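Local coordinates for lipoprotein (Leptospira interrogans serogroup Icterohaemorrhagiae serovar copenhageni, PDB 6OE6), which is of unknown function but, as a predicted lipoprotein, is probably lipid-anchored in the cell envelope, with an all-beta domain, at residues A[34-39]-A[55-59]; A[42-46]-A[121-125]; A[64-70]-A[114-118]. All coordinates share one frame. Residues are numbered along the deposited sequence.

Interaction 1: A[34-39]-A[55-59]; sequences MTVGEY and CYIYR. With FMT (formic acid), chain D.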
loop_
_atom_site.group_PDB
_atom_site.type_symbol
_atom_site.label_atom_id
_atom_site.label_comp_id
_atom_site.label_asym_id
_atom_site.label_seq_id
_atom_site.Cartn_x
_atom_site.Cartn_y
_atom_site.Cartn_z
ATOM N N MET A 34 -16.986 0.860 -3.764
ATOM C CA MET A 34 -15.899 0.104 -4.375
ATOM C C MET A 34 -16.028 -1.386 -4.080
ATOM O O MET A 34 -16.419 -1.778 -2.981
ATOM C CB MET A 34 -14.553 0.619 -3.885
ATOM C CG MET A 34 -13.445 0.470 -4.899
ATOM S SD MET A 34 -12.133 1.644 -4.550
ATOM C CE MET A 34 -13.079 3.010 -3.878
ATOM N N THR A 35 -15.684 -2.217 -5.063
ATOM C CA THR A 35 -15.942 -3.647 -4.999
ATOM C C THR A 35 -14.651 -4.432 -5.189
ATOM O O THR A 35 -13.731 -3.986 -5.880
ATOM C CB THR A 35 -16.969 -4.062 -6.052
ATOM O OG1 THR A 35 -17.127 -5.484 -6.031
ATOM C CG2 THR A 35 -16.522 -3.608 -7.433
ATOM N N VAL A 36 -14.608 -5.621 -4.575
ATOM C CA VAL A 36 -13.381 -6.417 -4.515
ATOM C C VAL A 36 -12.847 -6.697 -5.915
ATOM O O VAL A 36 -11.631 -6.691 -6.145
ATOM C CB VAL A 36 -13.629 -7.723 -3.731
ATOM C CG1 VAL A 36 -12.368 -8.567 -3.670
ATOM C CG2 VAL A 36 -14.118 -7.421 -2.327
ATOM N N GLY A 37 -13.742 -6.935 -6.876
ATOM C CA GLY A 37 -13.319 -7.219 -8.235
ATOM C C GLY A 37 -12.613 -6.069 -8.923
ATOM O O GLY A 37 -11.900 -6.294 -9.907
ATOM N N GLU A 38 -12.787 -4.839 -8.429
ATOM C CA GLU A 38 -12.140 -3.693 -9.063
ATOM C C GLU A 38 -10.641 -3.650 -8.802
ATOM O O GLU A 38 -9.918 -2.953 -9.523
ATOM C CB GLU A 38 -12.779 -2.389 -8.580
ATOM N N TYR A 39 -10.158 -4.366 -7.794
ATOM C CA TYR A 39 -8.761 -4.285 -7.394
ATOM C C TYR A 39 -7.909 -5.246 -8.210
ATOM O O TYR A 39 -8.337 -6.359 -8.531
ATOM C CB TYR A 39 -8.606 -4.606 -5.905
ATOM C CG TYR A 39 -9.243 -3.615 -4.959
ATOM C CD1 TYR A 39 -8.525 -2.527 -4.481
ATOM C CD2 TYR A 39 -10.557 -3.778 -4.526
ATOM C CE1 TYR A 39 -9.080 -1.627 -3.606
ATOM C CE2 TYR A 39 -11.137 -2.867 -3.649
ATOM C CZ TYR A 39 -10.389 -1.800 -3.185
ATOM O OH TYR A 39 -10.939 -0.900 -2.303
ATOM N N CYS A 55 -5.624 3.258 -3.763
ATOM C CA CYS A 55 -6.582 2.497 -2.958
ATOM C C CYS A 55 -6.131 1.049 -2.854
ATOM O O CYS A 55 -5.784 0.433 -3.868
ATOM C CB CYS A 55 -7.983 2.543 -3.569
ATOM S SG CYS A 55 -8.586 4.207 -3.885
ATOM N N TYR A 56 -6.135 0.499 -1.643
ATOM C CA TYR A 56 -5.731 -0.887 -1.472
ATOM C C TYR A 56 -6.821 -1.697 -0.792
ATOM O O TYR A 56 -7.724 -1.182 -0.109
ATOM C CB TYR A 56 -4.400 -1.024 -0.677
ATOM C CG TYR A 56 -4.589 -0.775 0.808
ATOM C CD1 TYR A 56 -4.917 -1.816 1.676
ATOM C CD2 TYR A 56 -4.447 0.490 1.333
ATOM C CE1 TYR A 56 -5.123 -1.584 3.025
ATOM C CE2 TYR A 56 -4.647 0.733 2.669
ATOM C CZ TYR A 56 -4.977 -0.309 3.516
ATOM O OH TYR A 56 -5.180 -0.042 4.855
ATOM N N ILE A 57 -6.738 -2.994 -1.031
ATOM C CA ILE A 57 -7.500 -3.978 -0.287
ATOM C C ILE A 57 -6.491 -5.000 0.211
ATOM O O ILE A 57 -5.477 -5.264 -0.450
ATOM C CB ILE A 57 -8.603 -4.622 -1.160
ATOM C CG1 ILE A 57 -9.557 -5.444 -0.299
ATOM C CG2 ILE A 57 -8.000 -5.472 -2.278
ATOM C CD1 ILE A 57 -10.832 -5.867 -1.029
ATOM N N TYR A 58 -6.726 -5.535 1.408
ATOM C CA TYR A 58 -5.950 -6.674 1.891
ATOM C C TYR A 58 -6.887 -7.820 2.233
ATOM O O TYR A 58 -7.816 -7.645 3.024
ATOM C CB TYR A 58 -5.089 -6.318 3.114
ATOM C CG TYR A 58 -4.231 -7.484 3.557
ATOM C CD1 TYR A 58 -3.148 -7.901 2.798
ATOM C CD2 TYR A 58 -4.530 -8.197 4.708
ATOM C CE1 TYR A 58 -2.375 -8.978 3.189
ATOM C CE2 TYR A 58 -3.762 -9.269 5.105
ATOM C CZ TYR A 58 -2.685 -9.655 4.345
ATOM O OH TYR A 58 -1.922 -10.731 4.731
ATOM N N ARG A 59 -6.644 -8.985 1.645
ATOM C CA ARG A 59 -7.438 -10.174 1.944
ATOM C C ARG A 59 -6.622 -11.091 2.843
ATOM O O ARG A 59 -5.549 -11.558 2.446
ATOM C CB ARG A 59 -7.861 -10.908 0.675
ATOM C CG ARG A 59 -8.763 -12.125 0.988
ATOM C CD ARG A 59 -9.512 -12.649 -0.230
ATOM N NE ARG A 59 -9.822 -11.589 -1.185
ATOM C CZ ARG A 59 -9.495 -11.621 -2.473
ATOM N NH1 ARG A 59 -8.864 -12.676 -2.976
ATOM N NH2 ARG A 59 -9.812 -10.602 -3.262
HETATM C C FMT D . -5.588 3.728 5.178
HETATM O O1 FMT D . -6.576 4.333 4.786
HETATM O O2 FMT D . -5.602 2.512 5.367
HETATM O O HOH W 1 -9.643 0.990 -1.002
#

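Interaction 2: A[42-46]-A[121-125]; sequences TRKNL and IDEVE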
loop_
_atom_site.group_PDB
_atom_site.type_symbol
_atom_site.label_atom_id
_atom_site.label_comp_id
_atom_site.label_asym_id
_atom_site.label_seq_id
_atom_site.Cartn_x
_atom_site.Cartn_y
_atom_site.Cartn_z
ATOM N N THR A 42 -1.688 -7.907 -6.711
ATOM C CA THR A 42 -0.256 -8.107 -6.911
ATOM C C THR A 42 0.508 -7.394 -5.807
ATOM O O THR A 42 0.022 -6.432 -5.205
ATOM C CB THR A 42 0.217 -7.605 -8.276
ATOM O OG1 THR A 42 1.636 -7.756 -8.358
ATOM C CG2 THR A 42 -0.142 -6.138 -8.463
ATOM N N ARG A 43 1.726 -7.877 -5.555
ATOM C CA ARG A 43 2.596 -7.260 -4.564
ATOM C C ARG A 43 3.987 -7.009 -5.126
ATOM O O ARG A 43 4.929 -6.814 -4.354
ATOM C CB ARG A 43 2.673 -8.121 -3.295
ATOM C CG ARG A 43 3.185 -9.533 -3.546
ATOM C CD ARG A 43 3.486 -10.300 -2.258
ATOM N NE ARG A 43 2.278 -10.670 -1.519
ATOM C CZ ARG A 43 2.084 -10.439 -0.223
ATOM N NH1 ARG A 43 3.022 -9.836 0.500
ATOM N NH2 ARG A 43 0.951 -10.823 0.357
ATOM N N LYS A 44 4.148 -7.041 -6.451
ATOM C CA LYS A 44 5.457 -6.927 -7.081
ATOM C C LYS A 44 5.523 -5.703 -7.985
ATOM O O LYS A 44 4.564 -5.394 -8.707
ATOM C CB LYS A 44 5.803 -8.198 -7.897
ATOM N N ASN A 45 6.672 -5.016 -7.943
ATOM C CA ASN A 45 6.990 -3.921 -8.860
ATOM C C ASN A 45 5.901 -2.848 -8.853
ATOM O O ASN A 45 5.475 -2.362 -9.899
ATOM C CB ASN A 45 7.225 -4.440 -10.286
ATOM C CG ASN A 45 8.322 -5.500 -10.359
ATOM O OD1 ASN A 45 8.107 -6.596 -10.882
ATOM N ND2 ASN A 45 9.501 -5.173 -9.841
ATOM N N LEU A 46 5.439 -2.473 -7.665
ATOM C CA LEU A 46 4.359 -1.503 -7.578
ATOM C C LEU A 46 4.921 -0.088 -7.712
ATOM O O LEU A 46 5.752 0.348 -6.891
ATOM C CB LEU A 46 3.601 -1.681 -6.271
ATOM C CG LEU A 46 2.922 -3.030 -6.041
ATOM C CD1 LEU A 46 2.360 -3.056 -4.622
ATOM C CD2 LEU A 46 1.795 -3.233 -7.057
ATOM N N ILE A 121 1.650 -9.354 10.217
ATOM C CA ILE A 121 1.362 -10.577 9.476
ATOM C C ILE A 121 1.664 -10.459 7.994
ATOM O O ILE A 121 1.692 -11.489 7.303
ATOM C CB ILE A 121 -0.105 -11.026 9.665
ATOM C CG1 ILE A 121 -1.043 -9.934 9.138
ATOM C CG2 ILE A 121 -0.395 -11.371 11.119
ATOM C CD1 ILE A 121 -2.443 -10.398 8.965
ATOM N N ASP A 122 1.887 -9.253 7.477
ATOM C CA ASP A 122 2.178 -9.105 6.061
ATOM C C ASP A 122 2.648 -7.678 5.826
ATOM O O ASP A 122 2.428 -6.789 6.653
ATOM C CB ASP A 122 0.955 -9.414 5.201
ATOM C CG ASP A 122 1.310 -10.062 3.885
ATOM O OD1 ASP A 122 2.455 -9.915 3.413
ATOM O OD2 ASP A 122 0.423 -10.736 3.327
ATOM N N GLU A 123 3.330 -7.482 4.703
ATOM C CA GLU A 123 3.828 -6.160 4.356
ATOM C C GLU A 123 4.130 -6.136 2.867
ATOM O O GLU A 123 4.319 -7.176 2.237
ATOM C CB GLU A 123 5.074 -5.793 5.178
ATOM C CG GLU A 123 6.311 -6.576 4.812
ATOM C CD GLU A 123 7.428 -6.380 5.821
ATOM O OE1 GLU A 123 7.206 -6.679 7.014
ATOM O OE2 GLU A 123 8.514 -5.920 5.424
ATOM N N VAL A 124 4.179 -4.929 2.316
ATOM C CA VAL A 124 4.341 -4.729 0.879
ATOM C C VAL A 124 4.972 -3.359 0.656
ATOM O O VAL A 124 4.673 -2.396 1.375
ATOM C CB VAL A 124 2.985 -4.856 0.143
ATOM C CG1 VAL A 124 2.015 -3.780 0.618
ATOM C CG2 VAL A 124 3.183 -4.804 -1.388
ATOM N N GLU A 125 5.870 -3.278 -0.320
ATOM C CA GLU A 125 6.488 -2.019 -0.724
ATOM C C GLU A 125 5.874 -1.479 -2.016
ATOM O O GLU A 125 5.491 -2.242 -2.908
ATOM C CB GLU A 125 7.993 -2.204 -0.929
ATOM C CG GLU A 125 8.743 -2.575 0.333
ATOM C CD GLU A 125 10.212 -2.852 0.059
ATOM O OE1 GLU A 125 10.526 -3.898 -0.556
ATOM O OE2 GLU A 125 11.039 -2.011 0.448
HETATM O O HOH W 2 6.635 -5.823 -1.623
HETATM O O HOH W 3 5.276 -8.113 -0.149
HETATM O O HOH W 4 6.429 -3.646 -4.966
#

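Interaction 3: A[64-70]-A[114-118]; sequences VSESAET and VAYEG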
loop_
_atom_site.group_PDB
_atom_site.type_symbol
_atom_site.label_atom_id
_atom_site.label_comp_id
_atom_site.label_asym_id
_atom_site.label_seq_id
_atom_site.Cartn_x
_atom_site.Cartn_y
_atom_site.Cartn_z
ATOM N N VAL A 64 -11.156 -13.792 10.011
ATOM C CA VAL A 64 -10.892 -12.754 10.997
ATOM C C VAL A 64 -12.210 -12.261 11.574
ATOM O O VAL A 64 -13.278 -12.406 10.974
ATOM C CB VAL A 64 -10.095 -11.563 10.415
ATOM C CG1 VAL A 64 -8.722 -12.003 9.974
ATOM C CG2 VAL A 64 -10.851 -10.934 9.258
ATOM N N SER A 65 -12.115 -11.665 12.759
ATOM C CA SER A 65 -13.260 -11.120 13.468
ATOM C C SER A 65 -13.307 -9.607 13.307
ATOM O O SER A 65 -12.269 -8.939 13.308
ATOM C CB SER A 65 -13.200 -11.478 14.952
ATOM O OG SER A 65 -14.204 -10.782 15.666
ATOM N N GLU A 66 -14.526 -9.074 13.185
ATOM C CA GLU A 66 -14.707 -7.630 13.103
ATOM C C GLU A 66 -14.238 -6.930 14.375
ATOM O O GLU A 66 -13.869 -5.749 14.334
ATOM C CB GLU A 66 -16.176 -7.316 12.809
ATOM C CG GLU A 66 -16.564 -5.848 12.865
ATOM C CD GLU A 66 -17.821 -5.549 12.068
ATOM O OE1 GLU A 66 -18.128 -6.324 11.137
ATOM O OE2 GLU A 66 -18.503 -4.546 12.370
ATOM N N SER A 67 -14.220 -7.638 15.508
ATOM C CA SER A 67 -13.813 -7.041 16.772
ATOM C C SER A 67 -12.334 -7.240 17.100
ATOM O O SER A 67 -11.860 -6.679 18.094
ATOM C CB SER A 67 -14.664 -7.599 17.916
ATOM O OG SER A 67 -14.358 -8.959 18.152
ATOM N N ALA A 68 -11.594 -8.010 16.304
ATOM C CA ALA A 68 -10.178 -8.216 16.580
ATOM C C ALA A 68 -9.376 -6.960 16.260
ATOM O O ALA A 68 -9.702 -6.204 15.339
ATOM C CB ALA A 68 -9.633 -9.396 15.775
ATOM N N GLU A 69 -8.308 -6.743 17.024
ATOM C CA GLU A 69 -7.498 -5.541 16.842
ATOM C C GLU A 69 -6.683 -5.664 15.562
ATOM O O GLU A 69 -5.757 -6.477 15.483
ATOM C CB GLU A 69 -6.582 -5.320 18.043
ATOM C CG GLU A 69 -7.295 -4.926 19.319
ATOM C CD GLU A 69 -6.440 -4.025 20.189
ATOM O OE1 GLU A 69 -5.457 -3.456 19.668
ATOM O OE2 GLU A 69 -6.746 -3.882 21.389
ATOM N N THR A 70 -7.019 -4.854 14.560
ATOM C CA THR A 70 -6.293 -4.820 13.298
ATOM C C THR A 70 -5.764 -3.412 13.058
ATOM O O THR A 70 -6.459 -2.424 13.316
ATOM C CB THR A 70 -7.199 -5.253 12.137
ATOM O OG1 THR A 70 -7.817 -6.499 12.465
ATOM C CG2 THR A 70 -6.407 -5.449 10.874
ATOM N N VAL A 114 0.592 -4.779 7.757
ATOM C CA VAL A 114 -0.711 -5.170 8.290
ATOM C C VAL A 114 -0.476 -5.924 9.595
ATOM O O VAL A 114 0.320 -6.868 9.633
ATOM C CB VAL A 114 -1.506 -6.039 7.298
ATOM C CG1 VAL A 114 -2.834 -6.500 7.971
ATOM C CG2 VAL A 114 -1.776 -5.307 5.972
ATOM N N ALA A 115 -1.146 -5.493 10.665
ATOM C CA ALA A 115 -1.026 -6.133 11.967
ATOM C C ALA A 115 -2.373 -6.697 12.387
ATOM O O ALA A 115 -3.411 -6.057 12.199
ATOM C CB ALA A 115 -0.522 -5.154 13.029
ATOM N N TYR A 116 -2.345 -7.898 12.959
ATOM C CA TYR A 116 -3.547 -8.568 13.432
ATOM C C TYR A 116 -3.241 -9.128 14.807
ATOM O O TYR A 116 -2.289 -9.900 14.960
ATOM C CB TYR A 116 -3.981 -9.675 12.465
ATOM C CG TYR A 116 -5.329 -10.285 12.797
ATOM C CD1 TYR A 116 -6.500 -9.565 12.594
ATOM C CD2 TYR A 116 -5.427 -11.568 13.296
ATOM C CE1 TYR A 116 -7.739 -10.109 12.889
ATOM C CE2 TYR A 116 -6.660 -12.123 13.600
ATOM C CZ TYR A 116 -7.814 -11.388 13.394
ATOM O OH TYR A 116 -9.054 -11.928 13.689
ATOM N N GLU A 117 -4.024 -8.702 15.803
ATOM C CA GLU A 117 -3.919 -9.220 17.169
ATOM C C GLU A 117 -2.487 -9.130 17.697
ATOM O O GLU A 117 -1.990 -10.040 18.364
ATOM C CB GLU A 117 -4.444 -10.654 17.250
ATOM C CG GLU A 117 -5.898 -10.801 16.813
ATOM C CD GLU A 117 -6.892 -10.449 17.910
ATOM O OE1 GLU A 117 -7.505 -11.378 18.474
ATOM O OE2 GLU A 117 -7.063 -9.248 18.211
ATOM N N GLY A 118 -1.813 -8.019 17.386
ATOM C CA GLY A 118 -0.511 -7.716 17.933
ATOM C C GLY A 118 0.673 -8.028 17.037
ATOM O O GLY A 118 1.743 -7.442 17.234
HETATM O O HOH W 5 -3.172 -5.635 15.986
#

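Interaction 1: A[34-39]-A[55-59]
This is an apolar contact in which a loop packs on the outer face of one sheet of a two-sheet beta sandwich. Residues 34-39 follow strand 15-21 and include a short 3-10 turn at 36-38, with Tyr39 N hydrogen-bonded to Val36 O at 3.2 Å. Residues 55-59 end strand 53-59, which lies between strands 15-21 and 97-102. Cys55, Ile57 and Arg59 point their CA-to-CB bonds toward the loop. Tyr56 and Tyr58 lie on the other face of the strand and reach Leu112 and Val114 of the second sheet. Tyr56 OH donates to formic acid O2 at 2.6 Å; the formic acid is probably from the crystallisation liquor. No direct hydrogen bond joins the two segments. Tyr39 OH is hydrogen-bonded to Glu99 OE2. A water donates to Tyr39 OH at 2.6 Å and to Tyr56 O at 3.0 Å. Met34 is poorly ordered; its SD lies 4.4 Å from Cys55 CB. Val36 CG2 packs 3.9 Å from Ile57 CD1. Val36 CG1 also lies 3.3 Å from Arg59 NH2, while Arg59 pairs with Glu15 in a salt bridge. The centre of the contact is Tyr39. Ile57 sits over one face of its ring in a CH-pi contact, with Ile57 CB 3.7 Å from the Tyr39 ring centroid and almost on the ring normal.

Interaction 2: A[42-46]-A[121-125]
Arg43 lays its side chain along strand 119-129, with CB 3.9 Å from Val124 CG2 and its guanidinium reaching on to Asp122. The head group meets the carboxylate edge-on in a two-pronged salt bridge. Arg43 NH1 to Asp122 OD1 and Arg43 NH2 to Asp122 OD2 are both 3.0 Å and nearly straight. Each end has a further partner, since Arg43 NH2 also donates to Gly14 O and Asp122 OD2 is hydrogen-bonded to Tyr58 OH. Asp122 OD1 accepts from Glu123 N at 2.9 Å as well. Asp122 and Ile121 form a classic beta bulge opposite Val114 on the neighbouring strand 108-116. The contact lies where the 42-46 loop crosses between the two sheets of the sandwich, from strand 40-41 to strand 47-49. At its start, Thr42 OG1 accepts from Lys44 N at 3.2 Å in an ST turn. Waters bridge the two segments, and no direct backbone hydrogen bond joins them. One water accepts from Arg43 NH1 at 2.9 Å and donates to Glu123 O at 2.7 Å. Another accepts from Leu46 N at 3.1 Å and donates to Glu125 O at 2.7 Å. The apolar part is buried: Trp18 touches the side chains of both Leu46 and Val124, and Leu46 CD1 packs 3.8 Å from Val124 CG2.

Interaction 3: A[64-70]-A[114-118]
Val64 lies in a loop that wraps around Tyr116 and then enters strand 70-77, the antiparallel neighbour of strand 108-116 in the five-stranded sheet of the sandwich. Val64 CG1 lies over one face of the Tyr116 ring in a CH-pi contact, 4.0 Å from the centroid. Ser65 N donates to Tyr116 OH at 3.2 Å, which ties the tip of the ring to the loop. The chain then reverses in a type I beta turn from Ser65 to Ala68, closed by Ala68 N to Ser65 O at 3.2 Å. This brings Ala68 CB back to the ring, 3.5 Å from Tyr116 CE1. Glu69 is held by its backbone at both ends. Glu69 N donates to Glu117 OE2 at 3.0 Å, and Glu69 O accepts from Glu117 N at 2.8 Å. Thr70 begins the strand and forms an antiparallel non-hydrogen-bonded pair with Tyr116. Thr70 OG1 lies at the edge of the Tyr116 ring, and Thr70 CA makes a CA-H...O contact of 3.3 Å with Ala115 O. Beyond Tyr116 the chain turns into strand 119-129. Glu117 and Gly118 both have positive phi, and at Gly118 a CB would clash with the preceding carbonyl. A water donates to Glu69 O at 2.8 Å and accepts from Gly118 N at 3.1 Å.

The three contacts are linked through the sandwich interior by Tyr58. Interaction 1 packs on the outside of one sheet, but Tyr58 of its strand reaches through the interior. Tyr58 OH is 2.7 Å from Asp122 OD2 of interaction 2, and Tyr58 CD2 is 4.1 Å from Val114 CG1 of interaction 3. Interactions 2 and 3 share the hairpin of strands 108-116 and 119-129. There, Ile121 N to Val114 O and Asp122 O to Val114 N are both 2.9 Å, and Ile121 CD1 packs 3.9 Å from Tyr116 CB. The Tyr56 side chain of interaction 1 is about 7 Å from a bound sodium ion. Its hydroxyl donates to a formic acid that is also hydrogen-bonded to Lys89 NZ and Ser101 N.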